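Collagen alpha-1(XV) chain (Homo sapiens, PDB 3N3F) forms a multiplexin collagen of the basement membrane, whose trimerization domain associates three chains and is likely to guide chain selection and triple-helix folding. Local coordinates at residues T23-R28 with F34-D39. Numbering follows the deposited sequence.
Sequences TFIYLR and FIRVRD
Ile25 and Phe34 grip each other through both backbone groups, a hydrogen-bonded pair at the heart of the antiparallel β-hairpin built by strands 23-27 and 32-37 of the trimerization domain. Ile25 N gives its hydrogen to Phe34 O at 2.7 Å, and Phe34 N returns one to Ile25 O at 2.8 Å. Two residues away on each strand, Arg36 N donates to Thr23 O at 2.8 Å in an almost straight bond (171° at the hydrogen). In this hairpin the side chains of Ile25 and Phe34 lie on one face and those of Phe24 and Ile35 on the other. On the first, helix 9-13 packs against the strands, Met12 touching Ile25, Met9 touching Leu27, and both methionines touching Phe34. Leu27 reaches over obliquely, its CD1 lying 3.4 Å from Phe34 CE2; with CG anti to its own carbonyl carbon (chi1 -59°), CG and CD1 come beside CD2 and CE2 of the ring. Were this leucine an alanine, Phe34 CD2 and CE2 would probably lose these neighbours, and the ring would be less firmly held on that side. Ile25 CD1 runs alongside the aliphatic start of Arg36, 4.0 Å from its CG. Beyond that the arginine leads away: its guanidinium donates from NH2 to Ala16 O and from NH1 to Val37 O, and makes a cation-pi contact with Trp41. On the other face the non-hydrogen-bonded pair Phe24 and Ile35 stand side by side, and the Phe24 ring meets Phe24 of both neighbouring subunits edge-to-face; Phe34 also packs on Ile50 of the second subunit, so both faces contribute to the trimer. Within the pair, Ile35 CG2, anti to its carbonyl carbon, approaches the Phe24 ring obliquely, equally near CD1 and CE1, at 3.4 Å from each.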
loop_
_atom_site.group_PDB
_atom_site.type_symbol
_atom_site.label_atom_id
_atom_site.label_comp_id
_atom_site.label_asym_id
_atom_site.label_seq_id
_atom_site.Cartn_x
_atom_site.Cartn_y
_atom_site.Cartn_z
ATOM N N THR A 23 -5.462 3.173 7.361
ATOM C CA THR A 23 -5.085 1.774 7.567
ATOM C C THR A 23 -5.337 0.979 6.291
ATOM O O THR A 23 -6.260 1.283 5.538
ATOM C CB THR A 23 -5.913 1.124 8.709
ATOM O OG1 THR A 23 -5.636 1.788 9.945
ATOM C CG2 THR A 23 -5.574 -0.351 8.849
ATOM N N PHE A 24 -4.508 -0.030 6.045
ATOM C CA PHE A 24 -4.662 -0.878 4.870
ATOM C C PHE A 24 -5.562 -2.064 5.210
ATOM O O PHE A 24 -5.450 -2.645 6.288
ATOM C CB PHE A 24 -3.296 -1.363 4.389
ATOM C CG PHE A 24 -2.514 -0.315 3.652
ATOM C CD1 PHE A 24 -2.775 -0.051 2.313
ATOM C CD2 PHE A 24 -1.531 0.423 4.302
ATOM C CE1 PHE A 24 -2.066 0.937 1.624
ATOM C CE2 PHE A 24 -0.817 1.413 3.626
ATOM C CZ PHE A 24 -1.088 1.668 2.284
ATOM N N ILE A 25 -6.454 -2.415 4.285
ATOM C CA ILE A 25 -7.396 -3.511 4.498
ATOM C C ILE A 25 -7.280 -4.617 3.451
ATOM O O ILE A 25 -7.494 -4.392 2.264
ATOM C CB ILE A 25 -8.852 -2.994 4.487
ATOM C CG1 ILE A 25 -9.026 -1.895 5.538
ATOM C CG2 ILE A 25 -9.814 -4.152 4.750
ATOM C CD1 ILE A 25 -10.413 -1.278 5.549
ATOM N N TYR A 26 -6.957 -5.818 3.908
ATOM C CA TYR A 26 -6.811 -6.970 3.028
ATOM C C TYR A 26 -8.087 -7.797 3.038
ATOM O O TYR A 26 -8.645 -8.073 4.098
ATOM C CB TYR A 26 -5.632 -7.823 3.504
ATOM C CG TYR A 26 -5.373 -9.102 2.727
ATOM C CD1 TYR A 26 -5.167 -9.080 1.349
ATOM C CD2 TYR A 26 -5.222 -10.319 3.394
ATOM C CE1 TYR A 26 -4.803 -10.234 0.655
ATOM C CE2 TYR A 26 -4.858 -11.479 2.709
ATOM C CZ TYR A 26 -4.646 -11.426 1.342
ATOM O OH TYR A 26 -4.239 -12.553 0.669
ATOM N N LEU A 27 -8.567 -8.170 1.857
ATOM C CA LEU A 27 -9.760 -9.001 1.766
ATOM C C LEU A 27 -9.272 -10.403 1.430
ATOM O O LEU A 27 -8.831 -10.668 0.311
ATOM C CB LEU A 27 -10.708 -8.480 0.683
ATOM C CG LEU A 27 -11.196 -7.039 0.880
ATOM C CD1 LEU A 27 -12.317 -6.754 -0.105
ATOM C CD2 LEU A 27 -11.698 -6.840 2.310
ATOM N N ARG A 28 -9.335 -11.290 2.420
ATOM C CA ARG A 28 -8.864 -12.662 2.273
ATOM C C ARG A 28 -9.453 -13.428 1.095
ATOM O O ARG A 28 -8.719 -14.045 0.326
ATOM C CB ARG A 28 -9.109 -13.444 3.574
ATOM C CG ARG A 28 -8.371 -12.877 4.791
ATOM C CD ARG A 28 -8.390 -13.846 5.967
ATOM N NE ARG A 28 -9.744 -14.149 6.429
ATOM C CZ ARG A 28 -10.414 -13.440 7.334
ATOM N NH1 ARG A 28 -9.865 -12.371 7.898
ATOM N NH2 ARG A 28 -11.645 -13.800 7.672
ATOM N N PHE A 34 -7.754 -2.566 0.218
ATOM C CA PHE A 34 -8.468 -1.300 0.306
ATOM C C PHE A 34 -7.749 -0.470 1.352
ATOM O O PHE A 34 -6.917 -0.985 2.093
ATOM C CB PHE A 34 -9.913 -1.521 0.757
ATOM C CG PHE A 34 -10.820 -1.996 -0.333
ATOM C CD1 PHE A 34 -11.576 -1.087 -1.068
ATOM C CD2 PHE A 34 -10.912 -3.350 -0.639
ATOM C CE1 PHE A 34 -12.410 -1.523 -2.091
ATOM C CE2 PHE A 34 -11.742 -3.794 -1.661
ATOM C CZ PHE A 34 -12.493 -2.880 -2.388
ATOM N N ILE A 35 -8.046 0.819 1.389
ATOM C CA ILE A 35 -7.445 1.692 2.379
ATOM C C ILE A 35 -8.588 2.437 3.042
ATOM O O ILE A 35 -9.480 2.941 2.369
ATOM C CB ILE A 35 -6.492 2.718 1.743
ATOM C CG1 ILE A 35 -7.221 3.486 0.643
ATOM C CG2 ILE A 35 -5.271 2.017 1.188
ATOM C CD1 ILE A 35 -6.544 4.764 0.249
ATOM N N ARG A 36 -8.563 2.480 4.366
ATOM C CA ARG A 36 -9.583 3.171 5.132
ATOM C C ARG A 36 -9.217 4.658 5.101
ATOM O O ARG A 36 -8.127 5.040 5.521
ATOM C CB ARG A 36 -9.567 2.661 6.575
ATOM C CG ARG A 36 -10.926 2.377 7.177
ATOM C CD ARG A 36 -11.828 3.564 7.056
ATOM N NE ARG A 36 -12.866 3.590 8.077
ATOM C CZ ARG A 36 -13.709 4.604 8.223
ATOM N NH1 ARG A 36 -13.620 5.644 7.409
ATOM N NH2 ARG A 36 -14.621 4.591 9.185
ATOM N N VAL A 37 -10.109 5.491 4.581
ATOM C CA VAL A 37 -9.839 6.924 4.528
ATOM C C VAL A 37 -10.976 7.708 5.162
ATOM O O VAL A 37 -11.898 7.137 5.736
ATOM C CB VAL A 37 -9.649 7.424 3.079
ATOM C CG1 VAL A 37 -8.505 6.675 2.421
ATOM C CG2 VAL A 37 -10.932 7.251 2.291
ATOM N N ARG A 38 -10.901 9.026 5.060
ATOM C CA ARG A 38 -11.934 9.877 5.624
ATOM C C ARG A 38 -13.267 9.647 4.913
ATOM O O ARG A 38 -13.375 9.825 3.698
ATOM C CB ARG A 38 -11.519 11.343 5.497
ATOM C CG ARG A 38 -12.516 12.343 6.051
ATOM C CD ARG A 38 -12.001 13.755 5.821
ATOM N NE ARG A 38 -11.724 13.994 4.407
ATOM C CZ ARG A 38 -11.021 15.022 3.942
ATOM N NH1 ARG A 38 -10.513 15.917 4.778
ATOM N NH2 ARG A 38 -10.824 15.154 2.636
ATOM N N ASP A 39 -14.268 9.242 5.690
ATOM C CA ASP A 39 -15.620 8.989 5.199
ATOM C C ASP A 39 -15.797 7.766 4.310
ATOM O O ASP A 39 -16.765 7.678 3.555
ATOM C CB ASP A 39 -16.156 10.228 4.477
ATOM C CG ASP A 39 -16.097 11.473 5.341
ATOM O OD1 ASP A 39 -16.542 11.411 6.507
ATOM O OD2 ASP A 39 -15.611 12.513 4.854
#